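Local coordinates for putative uncharacterized protein (Desulfitobacterium hafniense, PDB 4JGI) that binds methylcobalamin in a Rossmann-type domain and probably serves as the corrinoid methyl carrier of a putative O-demethylase, at residues 47-52 with 56-61; 96-101 with 154-159; 104-109 with 120-125; 141-146 with 204-209; 185-188 with 194-197. All coordinates share one frame; numbering follows the deposited sequence.

Contact 1 (47-52 with 56-61); sequences TKVGER and GEYFIG
The backbones of Arg52 and Glu57 come within 5.5 Å at their CA atoms, where the chain turns out of helix 32-54 and folds back beside its last turns. Tyr58 N donates to Arg52 O at 2.9 Å with an N-H...O angle of 164°, while the bond from Glu57 N to the same oxygen is weak. Gly56, at positive phi, ends the helix in a Schellman motif. This is the link between helices 32-54 and 60-77 of the N-terminal helical B12-binding region, and Phe59 takes the N-cap position of the second helix. Arg52 grips the Glu57 carboxylate side-on: NE reaches OE1 at 2.8 Å and NH2 reaches OE2 at 2.9 Å. Both oxygens lie near the guanidinium plane, but the carboxylate is twisted against it, NE coming from above its plane and NH2 on the syn side of OE2. Glu57 is extended, with CG anti to the backbone N (chi1 -175°), which carries its carboxylate alongside the arginine. Arg52 CB sits over one face of the Tyr58 ring, 4.0 Å from the centroid, a CH-pi contact. The phenol OH rests over the guanidinium face, 3.3 Å from Arg52 CZ, with the planes 20° apart; its hydrogen bond goes instead to Ser12 O, and Arg52 NH1 forms a second salt bridge with Asp13. Val49, which is buried, brings CG1 to Tyr58 CD2 at 3.9 Å.

Contact 2 (96-101 with 154-159); sequences TVEGDL and LDSMRE
Val97 and Glu98, which meet Ser156 and Met157 of helix 151-166, begin the loop that carries the cobalamin-binding Asp-x-His-x-x-Gly sequence, here Asp100, His102 and Gly105. His102 is the axial ligand of the cobalt, and Asp100 OD1 is hydrogen-bonded to its ND1, so the contact lies just upstream of a second-shell residue of the metal. Val97 to Asp100 form a type II beta turn, closed by Asp100 N to Val97 O at 3.0 Å; Gly99 has the positive phi such a turn requires at its third position. The polar tie to the helix is the bond from Ser156 OG to Glu98 O, 2.8 Å long, with a C=O...O angle of 125° and the donor tilted 34° from the carbonyl plane. It ties the second residue of the turn to the helix. Ser156 OG is set beside its own backbone N (chi1 -61°), where it also lies within hydrogen-bonding distance of Leu152 O, and the two carbonyls compete for its single proton. Next to this bond the packing is apolar and looser. Val97 CG2 faces Ser156 CB at 4.0 Å, and Val97 CG1 meets Met157 CG at 4.2 Å, the two side chains crossing at about a right angle. Met157 also packs on Leu146. The turn follows strand 91-96, with Val97 packed against Leu146 of strand 143-147 and Ala153 of helix 151-166, and with cobalamin touching Gly99, Asp100 and Leu101.

Contact 3 (104-109 with 120-125); sequences IGKNIF and VFDLGI
Lys106 and Asp122 form the close, polar part of this contact. NZ of the lysine reaches Asp122 OD1 at 2.8 Å on the syn side, 19° out of the carboxylate plane, in a hydrogen-bonded salt bridge. Lys106 leaves the helix with CG anti to the backbone N (chi1 174°) and then bends at both of its last two torsions, curling the ammonium group back so that it also donates to Asn107 OD1 at 3.0 Å. The carboxylate oxygen is gripped from its other face as well: Gly124 N lies 3.1 Å from Asp122 OD1 and 62° out of the plane, an Asx turn over Asp122 to Gly124. Against this turn Lys106 CE packs on Gly124 O at 3.5 Å. Two donors on opposite faces of one oxygen would be expected to favour the charged form of Asp122. The partly exposed edge between Asn107 and Asp122 is looser. There Asn107 OD1 stays 4.2 Å from Asp122 OD2, with amide and carboxylate planes steeply inclined, and the nearest CA atoms, those of Asn107 and Asp122 and of Lys106 and Gly124, are 8.9 Å apart. The contact joins helix 104-115 to strand 119-122 within the beta-alpha-beta unit that starts with strand 91-96. Lys106, a residue of the cobalamin pocket with its side chain about 4 Å from the cofactor, lies on Leu94 and Thr96 of that adjacent strand, Arg110 forms a salt bridge with Asp122 OD2, and at the start of the helix Ile104 N is hydrogen-bonded to the cobalamin.

Contact 4 (141-146 with 204-209); sequences PEIVGL and KICQRW
Ile143 sends CG1 off anti to its carbonyl carbon (chi1 -56°) and continues almost straight to CD1 (chi2 167°), which carries the CD1 methyl into the angle between Cys206 and Trp209. On the helix, Cys206 and Trp209 are three residues apart and therefore lie on neighbouring positions of one side. CD1 of Ile143 touches Cys206 CB at 3.7 Å and Cys206 SG at 3.8 Å, which places the methyl against the base of the cysteine and its sulfur alike. Trp209 is met differently: Ile143 CD1 comes in the plane of the indole, at the edge of its six-membered ring, 4.0 Å from CE3, and Ile143 CG1 follows at 4.1 Å from the same atom. The two side chains cross at about a right angle. The face of the indole is used within the helix, where Ile205 CG2 packs 3.5 Å above its plane. Helix 199-209 is thereby laid on the parallel sheet of the Rossmann-type domain, over strand 143-147; Trp209 and Ile143 also reach Ile176 of strand 174-178, and Cys206 touches Phe118. The backbones remain 7.6 Å apart between the CA atoms of Ile143 and Cys206, and the segments meet solely through carbon and sulfur. Such a contact is held by van der Waals packing and burial of apolar surface, with no directional bond between the two segments.

Contact 5 (185-188 with 194-197); sequences NVCQ and DFST
Cys187 against Asp194 and Phe195 is a small, mainly apolar helix-to-strand contact within the beta-alpha-beta unit made of strand 174-178, helix 184-190 and strand 194-195. The backbones approach to 6.1 Å between the CA atoms of Cys187 and Phe195, close enough for the short cysteine side chain to bridge them. Its CB points toward the strand, and with SG anti to the backbone N (chi1 -179°) the sulfur lies against the main chain of Asp194, 3.7 Å from its C and 3.8 Å from its CA. The other point of touch is on the ring: Cys187 CB stands 3.9 Å from Phe195 CD1, approaching the ring obliquely. Asp194 meets the sulfur with backbone atoms alone, for its own CB points away from the helix; its OD1 accepts from Phe195 N at 2.9 Å, on the anti side of the carboxylate, and its side chain packs on Ile205 and Trp209 of helix 199-209. Val186 and Phe195 both lean on Ile177, which ties the helix and the edge strand to strand 174-178. Strand 194-195 is the outermost on this side of a parallel sheet with order 2-1-3-4-5, the doubly wound, Rossmann-like (flavodoxin-like) order of the B12-binding domain, and Ser196, just beyond it, touches the bound cofactor.

In the fold
Contact 1 is the surface member, a salt bridge and ring packing in the N-terminal helical region; the other four belong to the cobalamin-binding sheet domain. Contacts 2 and 4 are buried, contacts 3 and 5 partly so. Contacts 3, 4 and 5 all set helices on the same sheet, yet contact 3 does so by charge and contacts 4 and 5 by apolar and sulfur packing. Contact 2, on a loop beside the cofactor, combines one hydroxyl-to-carbonyl bond with apolar packing. Neighbours interlock: Thr96 N lies 3.0 Å from Gly124 O, probably a hydrogen bond, joining contacts 2 and 3, and Ile60 CG2 meets Ile108 CD1 at 4.1 Å, bringing the helical region against contact 3.

Contact 1 (47-52 with 56-61)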
# COMPACT_ATOMS: atom_id res chain seq x y z
N THR A 47 0.83 -1.70 10.36
CA THR A 47 -0.51 -2.10 10.60
C THR A 47 -1.10 -1.47 11.85
O THR A 47 -2.26 -1.01 11.88
CB THR A 47 -0.66 -3.59 10.53
OG1 THR A 47 -0.35 -4.04 9.20
CG2 THR A 47 -2.04 -4.01 10.91
N LYS A 48 -0.29 -1.42 12.87
CA LYS A 48 -0.69 -0.77 14.13
C LYS A 48 -0.91 0.77 13.97
O LYS A 48 -1.81 1.35 14.54
CB LYS A 48 0.35 -1.11 15.22
CG LYS A 48 0.31 -2.57 15.68
CD LYS A 48 1.53 -2.90 16.59
CE LYS A 48 1.91 -4.38 16.70
NZ LYS A 48 0.82 -5.25 17.25
N VAL A 49 -0.11 1.45 13.12
CA VAL A 49 -0.38 2.84 12.73
C VAL A 49 -1.76 2.97 12.14
O VAL A 49 -2.52 3.86 12.55
CB VAL A 49 0.69 3.37 11.76
CG1 VAL A 49 0.36 4.78 11.34
CG2 VAL A 49 2.06 3.40 12.45
N GLY A 50 -2.12 2.07 11.24
CA GLY A 50 -3.45 2.12 10.72
C GLY A 50 -4.55 1.93 11.73
O GLY A 50 -5.55 2.64 11.67
N GLU A 51 -4.33 1.01 12.67
CA GLU A 51 -5.32 0.78 13.72
C GLU A 51 -5.52 2.07 14.58
O GLU A 51 -6.61 2.47 14.93
CB GLU A 51 -4.85 -0.36 14.63
CG GLU A 51 -4.97 -1.72 13.94
CD GLU A 51 -4.25 -2.88 14.63
OE1 GLU A 51 -3.70 -2.73 15.75
OE2 GLU A 51 -4.25 -3.97 14.03
N ARG A 52 -4.41 2.75 14.86
CA ARG A 52 -4.39 4.00 15.62
C ARG A 52 -4.99 5.21 14.92
O ARG A 52 -5.54 6.13 15.54
CB ARG A 52 -2.99 4.25 16.18
CG ARG A 52 -2.51 3.15 17.10
CD ARG A 52 -1.10 3.30 17.55
NE ARG A 52 -0.92 4.37 18.52
CZ ARG A 52 0.27 4.54 19.16
NH1 ARG A 52 1.29 3.71 18.90
NH2 ARG A 52 0.44 5.50 20.04
N GLY A 56 -8.99 7.08 15.80
CA GLY A 56 -9.02 8.51 15.91
C GLY A 56 -7.83 9.13 16.68
O GLY A 56 -7.79 10.31 16.81
N GLU A 57 -6.87 8.33 17.13
CA GLU A 57 -5.68 8.82 17.82
C GLU A 57 -4.72 9.53 16.86
O GLU A 57 -4.20 10.62 17.15
CB GLU A 57 -4.97 7.67 18.52
CG GLU A 57 -3.80 8.06 19.35
CD GLU A 57 -2.89 6.90 19.82
OE1 GLU A 57 -3.17 5.67 19.61
OE2 GLU A 57 -1.79 7.30 20.35
N TYR A 58 -4.54 8.89 15.71
CA TYR A 58 -3.67 9.44 14.71
C TYR A 58 -4.50 10.14 13.60
O TYR A 58 -5.69 9.90 13.46
CB TYR A 58 -2.84 8.34 14.09
CG TYR A 58 -1.65 7.84 14.87
CD1 TYR A 58 -1.22 8.46 16.04
CD2 TYR A 58 -0.94 6.77 14.42
CE1 TYR A 58 -0.11 7.99 16.74
CE2 TYR A 58 0.17 6.28 15.09
CZ TYR A 58 0.58 6.87 16.26
OH TYR A 58 1.76 6.44 16.91
N PHE A 59 -3.81 11.02 12.88
CA PHE A 59 -4.40 11.90 11.83
C PHE A 59 -3.74 11.61 10.49
O PHE A 59 -2.80 10.78 10.41
CB PHE A 59 -4.20 13.38 12.22
CG PHE A 59 -4.74 13.66 13.58
CD1 PHE A 59 -6.08 13.48 13.80
CD2 PHE A 59 -3.87 13.87 14.64
CE1 PHE A 59 -6.61 13.66 15.05
CE2 PHE A 59 -4.39 14.10 15.90
CZ PHE A 59 -5.76 13.94 16.09
N ILE A 60 -4.21 12.27 9.44
CA ILE A 60 -3.61 12.11 8.11
C ILE A 60 -2.10 12.34 8.15
O ILE A 60 -1.33 11.61 7.52
CB ILE A 60 -4.28 13.10 7.10
CG1 ILE A 60 -5.71 12.61 6.93
CG2 ILE A 60 -3.57 13.20 5.74
CD1 ILE A 60 -5.89 11.18 6.50
N GLY A 61 -1.65 13.38 8.84
CA GLY A 61 -0.22 13.63 8.92
C GLY A 61 0.56 12.41 9.39
O GLY A 61 1.67 12.11 8.87

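Contact 2 (96-101 with 154-159)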
# COMPACT_ATOMS: atom_id res chain seq x y z
N THR A 96 -5.68 6.95 -9.88
CA THR A 96 -6.89 7.62 -9.60
C THR A 96 -7.67 7.62 -10.93
O THR A 96 -7.13 8.02 -11.95
CB THR A 96 -6.65 9.03 -9.03
OG1 THR A 96 -6.08 8.94 -7.70
CG2 THR A 96 -7.93 9.81 -9.02
N VAL A 97 -8.88 7.11 -10.90
CA VAL A 97 -9.61 6.78 -12.11
C VAL A 97 -10.26 7.98 -12.79
O VAL A 97 -10.39 9.04 -12.25
CB VAL A 97 -10.70 5.76 -11.75
CG1 VAL A 97 -10.12 4.46 -11.25
CG2 VAL A 97 -11.77 6.30 -10.82
N GLU A 98 -10.70 7.73 -14.01
CA GLU A 98 -11.28 8.70 -14.86
C GLU A 98 -12.47 9.38 -14.10
O GLU A 98 -13.38 8.77 -13.51
CB GLU A 98 -11.73 8.05 -16.19
CG GLU A 98 -12.35 9.08 -17.17
CD GLU A 98 -12.40 8.61 -18.61
OE1 GLU A 98 -11.41 8.53 -19.25
OE2 GLU A 98 -13.53 8.34 -19.08
N GLY A 99 -12.42 10.70 -14.15
CA GLY A 99 -13.46 11.53 -13.56
C GLY A 99 -12.97 12.15 -12.29
O GLY A 99 -13.65 13.05 -11.79
N ASP A 100 -11.80 11.69 -11.79
CA ASP A 100 -11.29 12.12 -10.51
C ASP A 100 -9.90 12.71 -10.52
O ASP A 100 -8.99 12.24 -11.15
CB ASP A 100 -11.39 10.95 -9.54
CG ASP A 100 -11.80 11.36 -8.16
OD1 ASP A 100 -10.93 12.01 -7.50
OD2 ASP A 100 -12.95 11.10 -7.70
N LEU A 101 -9.74 13.80 -9.73
CA LEU A 101 -8.43 14.47 -9.63
C LEU A 101 -7.82 14.35 -8.22
O LEU A 101 -6.73 14.98 -7.95
CB LEU A 101 -8.56 15.96 -9.95
CG LEU A 101 -9.12 16.19 -11.34
CD1 LEU A 101 -9.24 17.68 -11.56
CD2 LEU A 101 -8.27 15.65 -12.45
N LEU A 154 -16.48 6.37 -9.18
CA LEU A 154 -16.86 5.07 -8.67
C LEU A 154 -17.41 4.22 -9.85
O LEU A 154 -17.13 2.99 -9.95
CB LEU A 154 -17.82 5.16 -7.52
CG LEU A 154 -17.38 6.06 -6.36
CD1 LEU A 154 -18.49 6.05 -5.33
CD2 LEU A 154 -16.03 5.56 -5.84
N ASP A 155 -18.20 4.86 -10.72
CA ASP A 155 -18.58 4.23 -11.98
C ASP A 155 -17.37 3.78 -12.84
O ASP A 155 -17.36 2.65 -13.40
CB ASP A 155 -19.50 5.15 -12.79
CG ASP A 155 -20.84 5.30 -12.17
OD1 ASP A 155 -21.17 4.46 -11.30
OD2 ASP A 155 -21.51 6.31 -12.47
N SER A 156 -16.35 4.62 -12.99
CA SER A 156 -15.18 4.26 -13.75
C SER A 156 -14.45 3.06 -13.10
O SER A 156 -13.82 2.28 -13.80
CB SER A 156 -14.16 5.40 -13.88
OG SER A 156 -14.69 6.51 -14.52
N MET A 157 -14.47 2.96 -11.78
CA MET A 157 -13.92 1.77 -11.11
C MET A 157 -14.63 0.50 -11.61
O MET A 157 -13.96 -0.51 -11.92
CB MET A 157 -13.98 1.80 -9.61
CG MET A 157 -13.18 2.86 -8.91
SD MET A 157 -13.47 2.81 -7.14
CE MET A 157 -12.36 4.08 -6.51
N ARG A 158 -15.95 0.54 -11.63
CA ARG A 158 -16.74 -0.60 -12.12
C ARG A 158 -16.43 -0.87 -13.57
O ARG A 158 -16.23 -2.05 -13.93
CB ARG A 158 -18.21 -0.29 -11.93
CG ARG A 158 -19.09 -1.46 -12.40
CD ARG A 158 -20.58 -1.27 -12.16
NE ARG A 158 -21.01 0.06 -12.48
CZ ARG A 158 -21.06 0.60 -13.69
NH1 ARG A 158 -20.79 -0.11 -14.79
NH2 ARG A 158 -21.43 1.88 -13.79
N GLU A 159 -16.36 0.16 -14.38
CA GLU A 159 -15.97 -0.03 -15.75
C GLU A 159 -14.59 -0.64 -15.98
O GLU A 159 -14.36 -1.46 -16.90
CB GLU A 159 -16.05 1.29 -16.50
CG GLU A 159 -17.48 1.82 -16.55
CD GLU A 159 -17.55 3.28 -16.97
OE1 GLU A 159 -16.47 3.94 -17.11
OE2 GLU A 159 -18.69 3.77 -17.19

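Contact 3 (104-109 with 120-125)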
# COMPACT_ATOMS: atom_id res chain seq x y z
N ILE A 104 -4.14 12.86 -3.09
CA ILE A 104 -3.36 12.85 -1.84
C ILE A 104 -3.34 11.50 -1.17
O ILE A 104 -2.30 11.00 -0.68
CB ILE A 104 -3.87 13.95 -0.90
CG1 ILE A 104 -3.65 15.31 -1.50
CG2 ILE A 104 -3.30 13.83 0.53
CD1 ILE A 104 -4.41 16.47 -0.86
N GLY A 105 -4.52 10.90 -1.08
CA GLY A 105 -4.63 9.58 -0.48
C GLY A 105 -3.94 8.44 -1.22
O GLY A 105 -3.22 7.59 -0.65
N LYS A 106 -4.15 8.45 -2.50
CA LYS A 106 -3.48 7.47 -3.38
C LYS A 106 -2.01 7.56 -3.15
O LYS A 106 -1.32 6.55 -3.13
CB LYS A 106 -3.84 7.80 -4.85
CG LYS A 106 -3.07 6.93 -5.84
CD LYS A 106 -3.39 7.23 -7.27
CE LYS A 106 -2.85 8.61 -7.78
NZ LYS A 106 -1.42 8.86 -7.99
N ASN A 107 -1.48 8.79 -3.05
CA ASN A 107 -0.04 8.93 -2.89
C ASN A 107 0.51 8.48 -1.52
O ASN A 107 1.65 8.08 -1.40
CB ASN A 107 0.35 10.34 -3.26
CG ASN A 107 0.20 10.63 -4.71
OD1 ASN A 107 0.06 9.76 -5.50
ND2 ASN A 107 0.29 11.88 -5.05
N ILE A 108 -0.31 8.64 -0.47
CA ILE A 108 0.00 8.05 0.83
C ILE A 108 0.14 6.54 0.73
O ILE A 108 1.12 5.96 1.15
CB ILE A 108 -1.03 8.48 1.92
CG1 ILE A 108 -0.95 9.97 2.12
CG2 ILE A 108 -0.80 7.71 3.18
CD1 ILE A 108 -2.03 10.51 3.07
N PHE A 109 -0.80 5.91 0.05
CA PHE A 109 -0.71 4.50 -0.21
C PHE A 109 0.48 4.13 -1.07
O PHE A 109 1.17 3.18 -0.73
CB PHE A 109 -2.03 4.02 -0.81
CG PHE A 109 -1.98 2.58 -1.24
CD1 PHE A 109 -2.04 1.54 -0.28
CD2 PHE A 109 -1.83 2.22 -2.54
CE1 PHE A 109 -1.90 0.20 -0.66
CE2 PHE A 109 -1.74 0.89 -2.90
CZ PHE A 109 -1.79 -0.13 -1.97
N VAL A 120 5.49 -0.27 -7.74
CA VAL A 120 4.27 0.40 -7.95
C VAL A 120 4.37 1.18 -9.28
O VAL A 120 5.29 2.03 -9.46
CB VAL A 120 3.93 1.32 -6.76
CG1 VAL A 120 2.67 2.09 -7.05
CG2 VAL A 120 3.83 0.52 -5.43
N PHE A 121 3.45 0.91 -10.16
CA PHE A 121 3.28 1.64 -11.42
C PHE A 121 2.14 2.66 -11.22
O PHE A 121 0.94 2.32 -11.31
CB PHE A 121 3.00 0.74 -12.57
CG PHE A 121 4.04 -0.32 -12.77
CD1 PHE A 121 4.03 -1.52 -12.09
CD2 PHE A 121 5.10 -0.09 -13.69
CE1 PHE A 121 5.01 -2.48 -12.25
CE2 PHE A 121 6.11 -1.05 -13.85
CZ PHE A 121 6.03 -2.25 -13.14
N ASP A 122 2.54 3.89 -10.86
CA ASP A 122 1.60 4.96 -10.65
C ASP A 122 1.22 5.67 -11.91
O ASP A 122 2.10 6.29 -12.56
CB ASP A 122 2.18 5.91 -9.59
CG ASP A 122 1.32 7.13 -9.36
OD1 ASP A 122 0.08 7.05 -9.53
OD2 ASP A 122 1.92 8.15 -8.88
N LEU A 123 -0.03 5.52 -12.32
CA LEU A 123 -0.50 6.07 -13.56
C LEU A 123 -1.01 7.52 -13.40
O LEU A 123 -1.36 8.19 -14.36
CB LEU A 123 -1.59 5.21 -14.19
CG LEU A 123 -1.12 3.78 -14.52
CD1 LEU A 123 -2.26 3.00 -15.09
CD2 LEU A 123 -0.11 3.83 -15.64
N GLY A 124 -1.09 8.01 -12.18
CA GLY A 124 -1.52 9.38 -11.90
C GLY A 124 -3.00 9.57 -11.72
O GLY A 124 -3.67 8.70 -11.18
N ILE A 125 -3.57 10.68 -12.19
CA ILE A 125 -5.01 11.02 -11.99
C ILE A 125 -5.85 11.01 -13.28
O ILE A 125 -5.23 11.13 -14.37
CB ILE A 125 -5.16 12.37 -11.27
CG1 ILE A 125 -4.56 13.52 -12.07
CG2 ILE A 125 -4.42 12.33 -9.94
CD1 ILE A 125 -4.72 14.86 -11.43

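Contact 4 (141-146 with 204-209)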
# COMPACT_ATOMS: atom_id res chain seq x y z
N PRO A 141 0.51 -7.18 -13.37
CA PRO A 141 0.64 -7.03 -11.94
C PRO A 141 -0.15 -8.04 -11.16
O PRO A 141 -1.16 -8.56 -11.63
CB PRO A 141 -0.02 -5.68 -11.70
CG PRO A 141 -1.10 -5.61 -12.75
CD PRO A 141 -0.44 -6.20 -13.97
N GLU A 142 0.26 -8.23 -9.93
CA GLU A 142 -0.55 -9.00 -8.97
C GLU A 142 -1.81 -8.29 -8.50
O GLU A 142 -2.83 -8.91 -8.14
CB GLU A 142 0.30 -9.29 -7.74
CG GLU A 142 1.40 -10.37 -7.86
CD GLU A 142 2.62 -10.14 -8.77
OE1 GLU A 142 3.06 -9.03 -9.07
OE2 GLU A 142 3.17 -11.17 -9.23
N ILE A 143 -1.72 -6.96 -8.40
CA ILE A 143 -2.73 -6.08 -7.80
C ILE A 143 -2.98 -4.85 -8.67
O ILE A 143 -2.01 -4.26 -9.22
CB ILE A 143 -2.30 -5.61 -6.40
CG1 ILE A 143 -2.02 -6.80 -5.50
CG2 ILE A 143 -3.36 -4.68 -5.79
CD1 ILE A 143 -1.29 -6.53 -4.19
N VAL A 144 -4.25 -4.51 -8.82
CA VAL A 144 -4.67 -3.24 -9.37
C VAL A 144 -5.34 -2.45 -8.26
O VAL A 144 -6.24 -2.95 -7.61
CB VAL A 144 -5.62 -3.39 -10.53
CG1 VAL A 144 -6.08 -2.01 -11.06
CG2 VAL A 144 -4.94 -4.13 -11.65
N GLY A 145 -4.83 -1.23 -7.99
CA GLY A 145 -5.39 -0.36 -6.96
C GLY A 145 -5.98 0.88 -7.61
O GLY A 145 -5.30 1.54 -8.44
N LEU A 146 -7.22 1.15 -7.28
CA LEU A 146 -8.00 2.19 -7.87
C LEU A 146 -8.49 3.16 -6.78
O LEU A 146 -9.06 2.73 -5.76
CB LEU A 146 -9.23 1.68 -8.60
CG LEU A 146 -8.95 0.62 -9.67
CD1 LEU A 146 -10.25 0.04 -10.23
CD2 LEU A 146 -8.07 1.10 -10.75
N LYS A 204 -1.72 -3.74 4.39
CA LYS A 204 -1.98 -5.01 5.13
C LYS A 204 -2.70 -6.00 4.22
O LYS A 204 -2.29 -7.17 4.12
CB LYS A 204 -2.81 -4.78 6.38
CG LYS A 204 -3.05 -6.10 7.15
CD LYS A 204 -4.07 -5.85 8.27
CE LYS A 204 -4.50 -7.08 9.07
NZ LYS A 204 -5.13 -6.85 10.43
N ILE A 205 -3.73 -5.52 3.56
CA ILE A 205 -4.49 -6.36 2.60
C ILE A 205 -3.62 -6.90 1.49
O ILE A 205 -3.63 -8.12 1.14
CB ILE A 205 -5.73 -5.64 2.10
CG1 ILE A 205 -6.76 -5.39 3.18
CG2 ILE A 205 -6.33 -6.36 0.88
CD1 ILE A 205 -7.77 -4.32 2.90
N CYS A 206 -2.83 -6.04 0.91
CA CYS A 206 -2.02 -6.38 -0.22
C CYS A 206 -0.90 -7.37 0.16
O CYS A 206 -0.58 -8.30 -0.59
CB CYS A 206 -1.41 -5.11 -0.80
SG CYS A 206 -2.57 -4.03 -1.70
N GLN A 207 -0.34 -7.15 1.33
CA GLN A 207 0.67 -8.10 1.85
C GLN A 207 0.11 -9.53 2.06
O GLN A 207 0.80 -10.49 1.71
CB GLN A 207 1.28 -7.60 3.14
CG GLN A 207 2.21 -6.42 2.96
CD GLN A 207 3.61 -6.71 2.37
OE1 GLN A 207 3.82 -7.58 1.52
NE2 GLN A 207 4.58 -5.93 2.82
N ARG A 208 -1.13 -9.63 2.50
CA ARG A 208 -1.80 -10.91 2.63
C ARG A 208 -1.97 -11.59 1.28
O ARG A 208 -1.85 -12.82 1.17
CB ARG A 208 -3.15 -10.79 3.38
CG ARG A 208 -3.01 -10.39 4.84
CD ARG A 208 -4.28 -10.14 5.55
NE ARG A 208 -4.02 -10.14 7.01
CZ ARG A 208 -4.92 -10.46 7.94
NH1 ARG A 208 -6.19 -10.59 7.59
NH2 ARG A 208 -4.58 -10.56 9.25
N TRP A 209 -2.32 -10.81 0.23
CA TRP A 209 -2.46 -11.43 -1.10
C TRP A 209 -1.19 -11.95 -1.76
O TRP A 209 -1.22 -12.88 -2.57
CB TRP A 209 -3.06 -10.35 -1.96
CG TRP A 209 -4.51 -10.09 -1.75
CD1 TRP A 209 -5.48 -10.95 -1.26
CD2 TRP A 209 -5.21 -8.91 -2.13
NE1 TRP A 209 -6.70 -10.36 -1.30
CE2 TRP A 209 -6.56 -9.09 -1.83
CE3 TRP A 209 -4.81 -7.66 -2.67
CZ2 TRP A 209 -7.53 -8.13 -2.05
CZ3 TRP A 209 -5.77 -6.72 -2.90
CH2 TRP A 209 -7.11 -6.94 -2.65

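Contact 5 (185-188 with 194-197)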
# COMPACT_ATOMS: atom_id res chain seq x y z
N ASN A 185 -20.29 -1.72 0.43
CA ASN A 185 -21.30 -1.55 -0.61
C ASN A 185 -20.71 -1.11 -1.97
O ASN A 185 -21.06 -1.62 -3.04
CB ASN A 185 -22.37 -0.56 -0.16
CG ASN A 185 -23.38 -0.28 -1.26
OD1 ASN A 185 -24.22 -1.13 -1.58
ND2 ASN A 185 -23.30 0.90 -1.85
N VAL A 186 -19.80 -0.15 -1.93
CA VAL A 186 -19.12 0.32 -3.15
C VAL A 186 -18.22 -0.85 -3.69
O VAL A 186 -18.21 -1.09 -4.89
CB VAL A 186 -18.25 1.56 -2.86
CG1 VAL A 186 -17.44 1.95 -4.08
CG2 VAL A 186 -19.11 2.70 -2.35
N CYS A 187 -17.57 -1.59 -2.81
CA CYS A 187 -16.69 -2.66 -3.21
C CYS A 187 -17.49 -3.72 -4.00
O CYS A 187 -17.10 -4.15 -5.07
CB CYS A 187 -16.03 -3.28 -2.00
SG CYS A 187 -14.87 -4.61 -2.33
N GLN A 188 -18.64 -4.10 -3.44
CA GLN A 188 -19.56 -4.99 -4.16
C GLN A 188 -20.08 -4.47 -5.51
O GLN A 188 -20.10 -5.22 -6.49
CB GLN A 188 -20.73 -5.29 -3.27
CG GLN A 188 -20.26 -6.19 -2.13
CD GLN A 188 -19.77 -7.54 -2.62
OE1 GLN A 188 -20.45 -8.19 -3.41
NE2 GLN A 188 -18.57 -7.99 -2.15
N ASP A 194 -11.34 -6.15 -2.46
CA ASP A 194 -11.42 -5.56 -1.13
C ASP A 194 -11.34 -4.04 -1.28
O ASP A 194 -11.10 -3.51 -2.37
CB ASP A 194 -10.31 -6.05 -0.22
CG ASP A 194 -10.79 -6.20 1.30
OD1 ASP A 194 -11.81 -5.56 1.74
OD2 ASP A 194 -10.09 -6.96 1.98
N PHE A 195 -11.60 -3.35 -0.17
CA PHE A 195 -11.53 -1.92 -0.09
C PHE A 195 -10.73 -1.58 1.19
O PHE A 195 -10.62 -2.38 2.07
CB PHE A 195 -12.88 -1.26 0.02
CG PHE A 195 -13.55 -1.57 1.31
CD1 PHE A 195 -14.23 -2.76 1.44
CD2 PHE A 195 -13.49 -0.68 2.40
CE1 PHE A 195 -14.85 -3.13 2.61
CE2 PHE A 195 -14.08 -1.07 3.59
CZ PHE A 195 -14.78 -2.29 3.67
N SER A 196 -10.05 -0.46 1.18
CA SER A 196 -9.22 -0.09 2.37
C SER A 196 -9.94 0.84 3.30
O SER A 196 -10.53 1.80 2.83
CB SER A 196 -7.85 0.52 1.95
OG SER A 196 -8.05 1.32 0.84
N THR A 197 -9.66 0.75 4.60
CA THR A 197 -10.15 1.84 5.53
C THR A 197 -9.20 3.08 5.55
O THR A 197 -9.56 4.25 5.73
CB THR A 197 -10.32 1.29 6.95
OG1 THR A 197 -9.07 0.76 7.41
CG2 THR A 197 -11.41 0.17 6.95